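Local coordinates for putative pectin lyase (Geobacillus virus E2, PDB 7CHU), which is the tailspike of a deep-sea thermophilic bacteriophage and probably binds, and perhaps cleaves, polysaccharide on the surface of its bacterial host, at residues A[120-125]-A[143-148]; A[174-179]-A[198-203]; A[295-300]-A[321-326]; A[414-419]-A[431-436]; A[446-451]-A[465-470]. All coordinates share one frame; numbering follows the deposited sequence.

Contact 1: A[120-125]-A[143-148]; sequences GTYKVT and SATCIK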
# COMPACT_ATOMS: atom_id res chain seq x y z
N GLY A 120 -18.68 -19.77 -16.23
CA GLY A 120 -18.93 -20.11 -17.62
C GLY A 120 -18.04 -19.34 -18.58
O GLY A 120 -17.30 -18.43 -18.20
N THR A 121 -18.16 -19.73 -19.84
CA THR A 121 -17.46 -19.12 -20.96
C THR A 121 -18.52 -18.45 -21.83
O THR A 121 -19.41 -19.14 -22.34
CB THR A 121 -16.70 -20.19 -21.74
OG1 THR A 121 -15.72 -20.79 -20.89
CG2 THR A 121 -16.02 -19.61 -22.96
N TYR A 122 -18.44 -17.13 -21.99
CA TYR A 122 -19.47 -16.36 -22.67
C TYR A 122 -18.92 -15.83 -23.99
O TYR A 122 -18.12 -14.90 -24.01
CB TYR A 122 -19.95 -15.21 -21.78
CG TYR A 122 -20.63 -15.69 -20.51
CD1 TYR A 122 -19.88 -16.07 -19.40
CD2 TYR A 122 -22.01 -15.77 -20.44
CE1 TYR A 122 -20.49 -16.51 -18.25
CE2 TYR A 122 -22.66 -16.22 -19.27
CZ TYR A 122 -21.87 -16.58 -18.18
OH TYR A 122 -22.44 -17.02 -17.02
N LYS A 123 -19.34 -16.45 -25.10
CA LYS A 123 -18.94 -15.97 -26.41
C LYS A 123 -19.63 -14.64 -26.70
O LYS A 123 -20.86 -14.57 -26.66
CB LYS A 123 -19.27 -16.99 -27.49
CG LYS A 123 -18.82 -16.53 -28.86
CD LYS A 123 -18.71 -17.69 -29.83
CE LYS A 123 -19.96 -17.81 -30.64
NZ LYS A 123 -19.79 -18.77 -31.78
N VAL A 124 -18.86 -13.60 -26.99
CA VAL A 124 -19.39 -12.27 -27.27
C VAL A 124 -18.87 -11.83 -28.63
O VAL A 124 -17.65 -11.86 -28.87
CB VAL A 124 -19.00 -11.26 -26.18
CG1 VAL A 124 -19.27 -9.83 -26.67
CG2 VAL A 124 -19.77 -11.54 -24.90
N THR A 125 -19.78 -11.43 -29.52
CA THR A 125 -19.45 -11.18 -30.92
C THR A 125 -19.58 -9.72 -31.34
O THR A 125 -19.22 -9.39 -32.47
CB THR A 125 -20.34 -12.03 -31.85
OG1 THR A 125 -21.71 -11.66 -31.67
CG2 THR A 125 -20.17 -13.52 -31.54
N SER A 143 -11.11 -16.07 -13.50
CA SER A 143 -11.08 -16.96 -14.66
C SER A 143 -12.32 -17.83 -14.77
O SER A 143 -12.65 -18.28 -15.88
CB SER A 143 -9.83 -17.86 -14.59
OG SER A 143 -9.62 -18.64 -15.76
N ALA A 144 -13.03 -18.07 -13.66
CA ALA A 144 -14.22 -18.91 -13.66
C ALA A 144 -15.29 -18.35 -14.58
O ALA A 144 -16.02 -19.11 -15.24
CB ALA A 144 -14.76 -19.04 -12.24
N THR A 145 -15.44 -17.03 -14.59
CA THR A 145 -16.32 -16.33 -15.51
C THR A 145 -15.42 -15.69 -16.56
O THR A 145 -14.62 -14.81 -16.24
CB THR A 145 -17.17 -15.27 -14.81
OG1 THR A 145 -18.05 -15.91 -13.87
CG2 THR A 145 -18.01 -14.50 -15.85
N CYS A 146 -15.53 -16.16 -17.81
CA CYS A 146 -14.64 -15.68 -18.87
C CYS A 146 -15.45 -15.26 -20.10
O CYS A 146 -16.17 -16.08 -20.69
CB CYS A 146 -13.62 -16.75 -19.24
SG CYS A 146 -12.40 -16.19 -20.50
N ILE A 147 -15.32 -14.00 -20.50
CA ILE A 147 -15.93 -13.51 -21.73
C ILE A 147 -14.94 -13.74 -22.87
O ILE A 147 -13.79 -13.29 -22.80
CB ILE A 147 -16.28 -12.02 -21.60
CG1 ILE A 147 -17.00 -11.71 -20.26
CG2 ILE A 147 -17.09 -11.55 -22.79
CD1 ILE A 147 -18.33 -12.42 -20.03
N LYS A 148 -15.35 -14.52 -23.87
CA LYS A 148 -14.51 -14.86 -25.02
C LYS A 148 -14.94 -14.03 -26.22
O LYS A 148 -16.01 -14.26 -26.79
CB LYS A 148 -14.59 -16.35 -25.34
CG LYS A 148 -14.10 -17.24 -24.20
CD LYS A 148 -12.63 -17.57 -24.27
CE LYS A 148 -12.27 -18.67 -23.26
NZ LYS A 148 -10.79 -18.92 -23.24

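Contact 2: A[174-179]-A[198-203]; sequences IEKMCI and RFLDFG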
# COMPACT_ATOMS: atom_id res chain seq x y z
N ILE A 174 -16.33 -3.55 -12.63
CA ILE A 174 -16.21 -4.96 -12.98
C ILE A 174 -15.53 -5.65 -11.79
O ILE A 174 -14.59 -5.10 -11.21
CB ILE A 174 -15.37 -5.17 -14.27
CG1 ILE A 174 -15.99 -4.43 -15.47
CG2 ILE A 174 -15.20 -6.67 -14.57
CD1 ILE A 174 -15.19 -4.57 -16.75
N GLU A 175 -16.00 -6.85 -11.45
CA GLU A 175 -15.39 -7.65 -10.39
C GLU A 175 -15.40 -9.11 -10.80
O GLU A 175 -16.39 -9.60 -11.35
CB GLU A 175 -16.12 -7.50 -9.04
CG GLU A 175 -16.26 -6.09 -8.49
CD GLU A 175 -17.22 -6.06 -7.28
OE1 GLU A 175 -17.26 -7.04 -6.52
OE2 GLU A 175 -17.96 -5.06 -7.10
N LYS A 176 -14.30 -9.80 -10.54
CA LYS A 176 -14.24 -11.26 -10.54
C LYS A 176 -14.67 -11.89 -11.88
O LYS A 176 -15.54 -12.77 -11.93
CB LYS A 176 -15.10 -11.81 -9.39
CG LYS A 176 -14.80 -11.22 -8.05
CD LYS A 176 -13.45 -11.70 -7.58
CE LYS A 176 -13.08 -11.18 -6.19
NZ LYS A 176 -11.77 -11.81 -5.80
N MET A 177 -13.99 -11.49 -12.96
CA MET A 177 -14.22 -12.09 -14.27
C MET A 177 -13.06 -11.71 -15.19
O MET A 177 -12.31 -10.77 -14.90
CB MET A 177 -15.57 -11.66 -14.87
CG MET A 177 -15.56 -10.25 -15.46
SD MET A 177 -17.11 -9.84 -16.38
CE MET A 177 -18.23 -9.92 -15.03
N CYS A 178 -12.93 -12.45 -16.30
CA CYS A 178 -11.88 -12.24 -17.30
C CYS A 178 -12.53 -11.85 -18.63
O CYS A 178 -13.59 -12.38 -18.99
CB CYS A 178 -11.00 -13.51 -17.53
SG CYS A 178 -9.56 -13.33 -18.71
N ILE A 179 -11.90 -10.92 -19.35
CA ILE A 179 -12.20 -10.67 -20.76
C ILE A 179 -11.02 -11.21 -21.57
O ILE A 179 -9.88 -10.76 -21.40
CB ILE A 179 -12.42 -9.18 -21.05
CG1 ILE A 179 -13.74 -8.71 -20.45
CG2 ILE A 179 -12.44 -8.96 -22.58
CD1 ILE A 179 -13.66 -8.31 -18.97
N ARG A 198 -15.33 1.47 -9.41
CA ARG A 198 -14.77 0.51 -8.46
C ARG A 198 -14.59 -0.84 -9.15
O ARG A 198 -15.58 -1.53 -9.42
CB ARG A 198 -15.68 0.37 -7.23
CG ARG A 198 -15.79 1.63 -6.35
CD ARG A 198 -14.46 2.02 -5.76
NE ARG A 198 -14.53 3.03 -4.71
CZ ARG A 198 -14.29 4.33 -4.89
NH1 ARG A 198 -13.97 4.81 -6.11
NH2 ARG A 198 -14.36 5.16 -3.85
N PHE A 199 -13.35 -1.22 -9.41
CA PHE A 199 -13.03 -2.46 -10.10
C PHE A 199 -12.19 -3.35 -9.18
O PHE A 199 -11.31 -2.85 -8.47
CB PHE A 199 -12.26 -2.19 -11.41
CG PHE A 199 -13.03 -1.38 -12.43
CD1 PHE A 199 -13.26 -0.02 -12.24
CD2 PHE A 199 -13.51 -1.97 -13.59
CE1 PHE A 199 -13.98 0.73 -13.18
CE2 PHE A 199 -14.22 -1.23 -14.55
CZ PHE A 199 -14.46 0.12 -14.34
N LEU A 200 -12.46 -4.66 -9.17
CA LEU A 200 -11.73 -5.57 -8.28
C LEU A 200 -11.46 -6.91 -8.96
O LEU A 200 -12.40 -7.56 -9.43
CB LEU A 200 -12.50 -5.80 -6.97
CG LEU A 200 -11.88 -6.79 -5.96
CD1 LEU A 200 -10.52 -6.28 -5.44
CD2 LEU A 200 -12.84 -7.08 -4.78
N ASP A 201 -10.20 -7.34 -8.98
CA ASP A 201 -9.84 -8.70 -9.40
C ASP A 201 -10.52 -9.09 -10.72
O ASP A 201 -11.42 -9.93 -10.77
CB ASP A 201 -10.20 -9.71 -8.30
CG ASP A 201 -9.39 -9.50 -7.01
OD1 ASP A 201 -8.27 -8.91 -7.06
OD2 ASP A 201 -9.87 -9.94 -5.93
N PHE A 202 -10.11 -8.42 -11.78
CA PHE A 202 -10.62 -8.78 -13.09
C PHE A 202 -9.46 -8.81 -14.06
O PHE A 202 -8.43 -8.18 -13.82
CB PHE A 202 -11.74 -7.84 -13.56
CG PHE A 202 -11.28 -6.50 -14.11
CD1 PHE A 202 -10.92 -5.47 -13.27
CD2 PHE A 202 -11.31 -6.24 -15.47
CE1 PHE A 202 -10.55 -4.23 -13.78
CE2 PHE A 202 -10.95 -5.01 -15.98
CZ PHE A 202 -10.57 -4.00 -15.12
N GLY A 203 -9.61 -9.61 -15.11
CA GLY A 203 -8.54 -9.85 -16.07
C GLY A 203 -8.91 -9.36 -17.45
O GLY A 203 -10.08 -9.39 -17.84
O HOH W 1 -16.68 -2.68 -7.40

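Contact 3: A[295-300]-A[321-326]; sequences SALPGN and FYQCNN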
# COMPACT_ATOMS: atom_id res chain seq x y z
N SER A 295 14.14 -14.78 -21.57
CA SER A 295 15.32 -15.54 -22.00
C SER A 295 16.46 -14.63 -22.47
O SER A 295 17.63 -14.99 -22.33
CB SER A 295 14.94 -16.52 -23.12
OG SER A 295 14.77 -15.85 -24.36
N ALA A 296 16.14 -13.46 -23.01
CA ALA A 296 17.14 -12.58 -23.60
C ALA A 296 16.59 -11.17 -23.69
O ALA A 296 15.38 -10.95 -23.80
CB ALA A 296 17.54 -13.06 -25.00
N LEU A 297 17.51 -10.20 -23.66
CA LEU A 297 17.18 -8.80 -23.85
C LEU A 297 18.12 -8.26 -24.92
O LEU A 297 19.35 -8.40 -24.78
CB LEU A 297 17.32 -8.04 -22.53
CG LEU A 297 16.82 -6.60 -22.53
CD1 LEU A 297 15.30 -6.54 -22.61
CD2 LEU A 297 17.34 -5.91 -21.27
N PRO A 298 17.63 -7.68 -26.02
CA PRO A 298 16.26 -7.37 -26.44
C PRO A 298 15.36 -8.58 -26.55
O PRO A 298 14.19 -8.48 -26.19
CB PRO A 298 16.46 -6.73 -27.83
CG PRO A 298 17.86 -6.29 -27.85
CD PRO A 298 18.61 -7.27 -27.03
N GLY A 299 15.92 -9.71 -27.02
CA GLY A 299 15.12 -10.89 -27.28
C GLY A 299 13.85 -10.55 -28.04
O GLY A 299 13.85 -9.76 -28.98
N ASN A 300 12.73 -11.14 -27.60
CA ASN A 300 11.42 -10.93 -28.20
C ASN A 300 10.66 -9.78 -27.54
O ASN A 300 9.43 -9.69 -27.66
CB ASN A 300 10.61 -12.23 -28.11
CG ASN A 300 9.33 -12.20 -28.92
OD1 ASN A 300 8.31 -12.77 -28.51
ND2 ASN A 300 9.37 -11.53 -30.07
N PHE A 321 9.61 -3.64 -11.64
CA PHE A 321 9.87 -3.54 -13.07
C PHE A 321 10.92 -4.57 -13.45
O PHE A 321 11.97 -4.65 -12.81
CB PHE A 321 10.38 -2.14 -13.45
CG PHE A 321 9.33 -1.06 -13.34
CD1 PHE A 321 9.06 -0.46 -12.11
CD2 PHE A 321 8.63 -0.66 -14.47
CE1 PHE A 321 8.08 0.53 -12.01
CE2 PHE A 321 7.65 0.34 -14.39
CZ PHE A 321 7.39 0.95 -13.16
N TYR A 322 10.66 -5.33 -14.52
CA TYR A 322 11.61 -6.36 -14.94
C TYR A 322 11.53 -6.57 -16.45
O TYR A 322 10.44 -6.68 -17.01
CB TYR A 322 11.34 -7.68 -14.20
CG TYR A 322 12.00 -8.88 -14.83
CD1 TYR A 322 13.38 -9.03 -14.80
CD2 TYR A 322 11.25 -9.84 -15.47
CE1 TYR A 322 13.98 -10.12 -15.39
CE2 TYR A 322 11.83 -10.93 -16.06
CZ TYR A 322 13.20 -11.07 -16.01
OH TYR A 322 13.78 -12.16 -16.62
N GLN A 323 12.71 -6.62 -17.09
CA GLN A 323 12.88 -7.05 -18.47
C GLN A 323 12.15 -6.15 -19.48
O GLN A 323 11.02 -6.45 -19.89
CB GLN A 323 12.42 -8.51 -18.62
CG GLN A 323 12.93 -9.23 -19.87
CD GLN A 323 14.38 -9.73 -19.74
OE1 GLN A 323 15.10 -9.32 -18.83
NE2 GLN A 323 14.81 -10.57 -20.67
N CYS A 324 12.79 -5.03 -19.84
CA CYS A 324 12.25 -4.04 -20.81
C CYS A 324 13.22 -3.64 -21.90
O CYS A 324 14.33 -3.21 -21.61
CB CYS A 324 11.78 -2.81 -20.03
SG CYS A 324 11.17 -1.44 -21.03
N ASN A 325 12.78 -3.74 -23.15
CA ASN A 325 13.60 -3.33 -24.27
C ASN A 325 13.42 -1.84 -24.57
O ASN A 325 13.09 -1.46 -25.69
CB ASN A 325 13.24 -4.17 -25.50
CG ASN A 325 14.15 -3.92 -26.68
OD1 ASN A 325 15.28 -3.46 -26.53
ND2 ASN A 325 13.66 -4.23 -27.87
N ASN A 326 13.68 -1.00 -23.57
CA ASN A 326 13.43 0.44 -23.61
C ASN A 326 13.70 1.01 -22.22
O ASN A 326 14.33 0.34 -21.40
CB ASN A 326 11.99 0.75 -24.05
CG ASN A 326 11.86 2.13 -24.69
OD1 ASN A 326 11.81 3.15 -24.00
ND2 ASN A 326 11.82 2.15 -26.02

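Contact 4: A[414-419]-A[431-436]; sequences FQNVYR and NASFGI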
# COMPACT_ATOMS: atom_id res chain seq x y z
N PHE A 414 29.76 17.20 -4.62
CA PHE A 414 30.28 17.67 -5.89
C PHE A 414 29.26 18.57 -6.57
O PHE A 414 28.05 18.33 -6.51
CB PHE A 414 30.59 16.50 -6.85
CG PHE A 414 31.95 15.86 -6.66
CD1 PHE A 414 32.80 16.23 -5.62
CD2 PHE A 414 32.35 14.86 -7.53
CE1 PHE A 414 34.06 15.63 -5.49
CE2 PHE A 414 33.60 14.23 -7.41
CZ PHE A 414 34.46 14.63 -6.38
N GLN A 415 29.77 19.59 -7.27
CA GLN A 415 28.96 20.50 -8.06
C GLN A 415 29.43 20.44 -9.51
O GLN A 415 30.59 20.77 -9.80
CB GLN A 415 29.06 21.92 -7.49
CG GLN A 415 28.20 22.93 -8.22
CD GLN A 415 26.70 22.58 -8.15
OE1 GLN A 415 26.21 22.11 -7.13
NE2 GLN A 415 25.97 22.83 -9.25
N ASN A 416 28.55 19.99 -10.40
CA ASN A 416 28.81 19.93 -11.85
C ASN A 416 29.88 18.89 -12.20
O ASN A 416 30.63 19.08 -13.16
CB ASN A 416 29.20 21.29 -12.43
CG ASN A 416 29.11 21.31 -13.97
OD1 ASN A 416 28.28 20.61 -14.57
ND2 ASN A 416 29.99 22.09 -14.60
N VAL A 417 29.96 17.81 -11.43
CA VAL A 417 30.85 16.71 -11.77
C VAL A 417 30.43 15.52 -10.93
O VAL A 417 30.00 15.67 -9.79
CB VAL A 417 32.34 17.07 -11.52
CG1 VAL A 417 32.56 17.39 -10.02
CG2 VAL A 417 33.26 15.92 -11.95
N TYR A 418 30.57 14.32 -11.50
CA TYR A 418 30.29 13.11 -10.76
C TYR A 418 31.15 11.98 -11.33
O TYR A 418 31.56 12.04 -12.49
CB TYR A 418 28.79 12.73 -10.78
CG TYR A 418 28.21 12.39 -12.15
CD1 TYR A 418 27.73 13.39 -13.00
CD2 TYR A 418 28.14 11.07 -12.58
CE1 TYR A 418 27.18 13.07 -14.26
CE2 TYR A 418 27.61 10.74 -13.82
CZ TYR A 418 27.13 11.73 -14.65
OH TYR A 418 26.60 11.39 -15.87
N ARG A 419 31.40 10.96 -10.52
CA ARG A 419 32.19 9.82 -10.96
C ARG A 419 31.32 8.77 -11.65
O ARG A 419 30.30 8.35 -11.10
CB ARG A 419 32.95 9.18 -9.80
CG ARG A 419 33.66 7.89 -10.24
CD ARG A 419 34.71 7.47 -9.28
NE ARG A 419 35.51 6.35 -9.78
CZ ARG A 419 36.70 6.02 -9.31
NH1 ARG A 419 37.26 6.75 -8.34
NH2 ARG A 419 37.34 4.98 -9.83
N ASN A 431 30.31 25.30 -17.58
CA ASN A 431 30.62 25.67 -16.20
C ASN A 431 31.78 24.83 -15.69
O ASN A 431 31.98 23.69 -16.12
CB ASN A 431 29.41 25.48 -15.29
CG ASN A 431 28.23 26.38 -15.68
OD1 ASN A 431 28.39 27.34 -16.43
ND2 ASN A 431 27.05 26.05 -15.17
N ALA A 432 32.54 25.41 -14.76
CA ALA A 432 33.57 24.66 -14.04
C ALA A 432 32.94 23.58 -13.16
O ALA A 432 31.71 23.44 -13.08
CB ALA A 432 34.42 25.62 -13.20
N SER A 433 33.78 22.82 -12.47
CA SER A 433 33.34 21.82 -11.51
C SER A 433 34.15 21.99 -10.23
O SER A 433 35.36 22.27 -10.31
CB SER A 433 33.51 20.41 -12.05
OG SER A 433 33.01 20.32 -13.37
N PHE A 434 33.51 21.81 -9.08
CA PHE A 434 34.22 21.86 -7.80
C PHE A 434 33.59 20.85 -6.86
O PHE A 434 32.41 20.51 -7.01
CB PHE A 434 34.18 23.26 -7.17
CG PHE A 434 35.09 24.23 -7.83
CD1 PHE A 434 36.45 24.28 -7.48
CD2 PHE A 434 34.62 25.08 -8.81
CE1 PHE A 434 37.31 25.16 -8.12
CE2 PHE A 434 35.47 25.98 -9.48
CZ PHE A 434 36.81 26.04 -9.12
N GLY A 435 34.38 20.37 -5.91
CA GLY A 435 33.85 19.44 -4.93
C GLY A 435 34.75 19.26 -3.72
O GLY A 435 35.91 19.71 -3.70
N ILE A 436 34.18 18.61 -2.72
CA ILE A 436 34.89 18.11 -1.54
C ILE A 436 34.74 16.60 -1.51
O ILE A 436 33.64 16.07 -1.74
CB ILE A 436 34.32 18.72 -0.25
CG1 ILE A 436 34.40 20.24 -0.28
CG2 ILE A 436 35.05 18.16 0.99
CD1 ILE A 436 33.68 20.89 0.91

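Contact 5: A[446-451]-A[465-470]; sequences VAFVGA and TLLNVT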
# COMPACT_ATOMS: atom_id res chain seq x y z
N VAL A 446 40.63 15.13 4.00
CA VAL A 446 39.58 15.91 3.35
C VAL A 446 40.22 16.64 2.18
O VAL A 446 41.17 17.42 2.38
CB VAL A 446 38.94 16.90 4.33
CG1 VAL A 446 37.85 17.70 3.62
CG2 VAL A 446 38.37 16.17 5.58
N ALA A 447 39.73 16.39 0.96
CA ALA A 447 40.32 16.98 -0.24
C ALA A 447 39.33 17.89 -0.96
O ALA A 447 38.12 17.64 -0.99
CB ALA A 447 40.82 15.90 -1.21
N PHE A 448 39.88 18.95 -1.55
CA PHE A 448 39.14 19.92 -2.36
C PHE A 448 39.62 19.79 -3.80
O PHE A 448 40.83 19.76 -4.04
CB PHE A 448 39.39 21.34 -1.84
CG PHE A 448 38.91 21.55 -0.44
CD1 PHE A 448 39.61 21.02 0.64
CD2 PHE A 448 37.73 22.26 -0.21
CE1 PHE A 448 39.16 21.21 1.93
CE2 PHE A 448 37.26 22.46 1.09
CZ PHE A 448 37.99 21.93 2.16
N VAL A 449 38.67 19.69 -4.73
CA VAL A 449 38.96 19.31 -6.11
C VAL A 449 38.22 20.26 -7.04
O VAL A 449 37.20 20.85 -6.66
CB VAL A 449 38.55 17.84 -6.42
CG1 VAL A 449 39.45 16.86 -5.66
CG2 VAL A 449 37.08 17.59 -6.06
N GLY A 450 38.76 20.44 -8.24
CA GLY A 450 38.10 21.28 -9.23
C GLY A 450 38.63 21.07 -10.63
O GLY A 450 39.67 20.44 -10.84
N ALA A 451 37.89 21.61 -11.60
CA ALA A 451 38.24 21.49 -13.01
C ALA A 451 37.61 22.65 -13.78
O ALA A 451 36.54 23.16 -13.41
CB ALA A 451 37.77 20.15 -13.59
N THR A 465 43.49 18.35 -7.59
CA THR A 465 43.42 18.48 -6.14
C THR A 465 43.95 19.86 -5.76
O THR A 465 45.08 20.22 -6.12
CB THR A 465 44.22 17.37 -5.45
OG1 THR A 465 43.66 16.09 -5.76
CG2 THR A 465 44.20 17.56 -3.94
N LEU A 466 43.15 20.62 -5.03
CA LEU A 466 43.54 21.97 -4.64
C LEU A 466 44.09 22.07 -3.23
O LEU A 466 44.88 22.97 -2.94
CB LEU A 466 42.35 22.92 -4.79
CG LEU A 466 41.70 22.82 -6.17
CD1 LEU A 466 40.33 23.54 -6.23
CD2 LEU A 466 42.65 23.38 -7.19
N LEU A 467 43.67 21.17 -2.35
CA LEU A 467 43.93 21.31 -0.92
C LEU A 467 43.60 19.98 -0.27
O LEU A 467 42.59 19.36 -0.61
CB LEU A 467 43.07 22.44 -0.32
CG LEU A 467 43.07 22.59 1.21
CD1 LEU A 467 44.45 23.07 1.64
CD2 LEU A 467 41.97 23.55 1.71
N ASN A 468 44.47 19.52 0.63
CA ASN A 468 44.19 18.37 1.47
C ASN A 468 44.29 18.81 2.92
O ASN A 468 45.21 19.53 3.30
CB ASN A 468 45.18 17.22 1.23
CG ASN A 468 45.04 16.61 -0.14
OD1 ASN A 468 45.72 17.03 -1.08
ND2 ASN A 468 44.17 15.60 -0.27
N VAL A 469 43.34 18.38 3.74
CA VAL A 469 43.40 18.60 5.17
C VAL A 469 43.60 17.22 5.78
O VAL A 469 42.72 16.36 5.66
CB VAL A 469 42.14 19.29 5.70
CG1 VAL A 469 42.14 19.34 7.23
CG2 VAL A 469 42.03 20.70 5.10
N THR A 470 44.77 16.98 6.36
CA THR A 470 45.04 15.66 6.93
C THR A 470 45.50 15.78 8.39
O THR A 470 45.59 16.87 8.96
CB THR A 470 46.08 14.89 6.10
OG1 THR A 470 47.41 15.36 6.40
CG2 THR A 470 45.81 15.04 4.62

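Contact 1: A[120-125]-A[143-148]
Val124 and Ile147 meet on the tightly packed side of two parallel strands, 120-124 and 145-148: CG2 of Val124 lies 3.4 Å from CG2 of Ile147, closer than usual van der Waals contact. The other branch of Ile147 folds back at chi2 (-61°), which brings its CD1 within 3.7 Å of Tyr122 CB. Branched aliphatic chains suit this place because each can fill two directions at once. Tyr122 extends the same face, its CE1 4.0 Å from Thr145 CG2, with Ile94 of helix 91-99 packed against it and its OH hydrogen-bonded to Pro118 O. Glycine fits position 120, where a CB would run into the preceding carbonyl oxygen and crowd Tyr122 CE1. On the opposite face Thr121, Lys123 and Lys148 are partly exposed. It has one close touch, Thr121 CG2 on Lys148 CG at 3.3 Å; Lys123 adds little, and the end of Lys148 leads away to a salt bridge with Asp180. Gly110 and Ser109 of the second subunit pack nearby. Five backbone hydrogen bonds join the strands, from Gly120 N to Ala144 O (2.9 Å) through to Val124 N and Lys148 O. Such in-register parallel pairing of successive coils is characteristic of the parallel beta-helix of the pectate lyase-like family.

Contact 2: A[174-179]-A[198-203]
Ile174 packs against two aromatic residues, Phe199 and Phe202, and these supply the apolar part of the contact. Its CB lies 3.8 Å from Phe199 CD2, and its CG2 touches Phe202 at CB (3.8 Å). Phe202 takes the crowded position, CG between backbone N and carbonyl carbon (chi1 79°), and Ile174 CB lies above one face of its ring, nearer the margin than the middle.

The charged part is formed by Lys176 and Asp201, whose side chains run alongside each other in the same direction. A long lysine chain, bent at chi2, suits this place because it can bring NZ to the carboxylate: NZ of Lys176 reaches OD2 of Asp201 at 2.7 Å on the anti side, a salt bridge, while OD1 holds Arg198 of the second subunit. A water bridges Glu175 OE2 and Arg198 O; the same OE2 also pairs with Arg136.

Backbone bonds follow the parallel register on both sides of a corner. Leu200 N donates to Ile174 O (3.0 Å) and Lys176 N to Leu200 O before it; Gly203 N donates to Met177 O (2.9 Å) and Ile179 N to Gly203 O after it. Lys176 and Asp201 both have positive phi, so the two chains turn together.

Strand 220-228 pairs in parallel with 198-200 and 202-205, strand 145-149 pairs with 177-180 on the other flank, and side chains of strands 156-160 and 187-195 (Phe160, Val189) touch Ile174.

Contact 3: A[295-300]-A[321-326]
A loop between coils of the beta-helix, 295-300, rests Leu297 and Pro298 on the end of strand 320-324 and the turn that follows it. The loop leaves after strand 288-290, which is itself a parallel neighbour of 320-324, so it folds back over the adjoining coil.

Leu297 makes the main apolar contact. Its CG stands anti to the backbone N (chi1 -172°), and CD1 lies 3.6 Å from Cys324 O and 4.3 Å from Asn325 CB. A flexible, branched apolar chain suits this place, since it can lie against a peptide group without needing a polar partner. Pro298, preceded by a cis peptide bond, sets CB against the amide of Asn325, 3.7 Å from OD1 and 3.8 Å from ND2. Asn325 is the centre of an inverse gamma turn, and its ND2 is hydrogen-bonded to Asn301 O.

Gln323 supplies the polar side. Its chain bends at chi2 (79°), and NE2 lies 3.2 Å from Ala296 O; the same NE2 bonds to Asp293 O, while OE1 accepts from Asn345 ND2. Gln323 CB sits over the centre of the Tyr322 ring, 3.5 Å above its plane.

Van der Waals contacts of Leu297 and Pro298 thus make up the apolar part, and the secure polar ties run through third residues: Asp293 and Asn301, close to the loop segment in sequence, receive the amide N-H groups of Gln323 and Asn325, tying a partly exposed loop to the coil surface.

Contact 4: A[414-419]-A[431-436]
Asn416 swings its CG anti to the backbone N (chi1 -165°), and Ser433 turns OG anti to its carbonyl carbon (chi1 -48°). From CB atoms that already point across, these torsions put the amide of Asn416 and OG of Ser433 beside the other chain segment at the end of an antiparallel beta ladder. The ladder belongs to the antiparallel strands that follow the beta-helix: Gln415 and Phe434 form a hydrogen-bonded pair, Phe414 and Gly435 the neighbouring non-hydrogen-bonded pair. Gln415 N donates to Phe434 O at 2.8 Å, and Phe434 N returns a longer bond to Gln415 O at 3.2 Å.

Beyond Gln415 the main chain turns through positive phi at Asn416 and leaves its partner, and side chains take over. ND2 of Asn416 donates to Ala432 O at 2.7 Å in an almost straight bond (174°), with that oxygen in the amide plane but the donor well above the carbonyl plane. Ser433 OG donates to Asn416 O at 2.7 Å and has a second partner in Gln426 NE2. Asparagine and serine suit a ladder's end because short polar chains can stand in for the missing backbone bonds; the other amide atom, Asn416 OD1, accepts from Lys428 N. Val417 packs CB on Ser433 CB, 3.6 Å apart. Phe434 packs on Ala439 of the third subunit.

At the other end, the Phe414 ring reaches the opposite strand at Gly435 and Ile436. Glycine fits there, since a CB on Gly435 would collide with the ring: Phe414 CD1 already lies 3.4 Å from Gly435 CA.

Contact 5: A[446-451]-A[465-470]
Phe448 and Leu467 form the apolar centre, their side chains extending abreast from the two strands, with Phe448 CD1 3.6 Å from Leu467 CD2. Val469 CG2 comes up near the ring plane, 4.3 Å from Phe448 CE1, and Val446 packs its CB opposite Val469 CB. These large apolar chains share one face of an antiparallel hairpin. Phe448 also packs on Phe448 of both other subunits, consistent with a position close to the trimer axis.

Outward from the centre, Leu466 and Leu467 both stand opposite Phe448, a classic beta bulge. Phe448 N donates to Leu467 O (2.9 Å), and Leu466 N donates to Phe448 O (2.7 Å). Leu466, at the bulge, has CD1 4.0 Å from Gly450 N; glycine suits this site, where a CB would be tight against that methyl. Val446 and Val469 exchange two backbone hydrogen bonds farther along.

On the other face Ala447, small enough for the amide to settle beside it, has its CB 3.5 Å from Asn468 ND2. That nitrogen donates to Asp444 O, and OD1 bonds to Lys477 NZ.

Strand 433-438 flanks 446-451 on one side, while strand 474-476 pairs with 459-469 on the other.

Contacts 1 and 2 are adjoining parts of the parallel beta-helix, with centres about 13 Å apart: strand 145-149 of the first pairs with 177-180 of the second, Ile147 N lying 2.8 Å from Cys178 O. Contact 3 comes later on the coiled body, its centre about 28 Å from that of contact 2. The centres of contacts 3 and 4 are about 34 Å apart, and at contact 4 pairing has become antiparallel. Contacts 4 and 5 adjoin through neighbouring strands 433-438 and 446-451, Gly435 O lying 3.0 Å from Val449 N. About 71 Å separates the centres of contacts 1 and 5. Contacts 1, 2, 4 and 5 meet other subunits; contact 3 does not.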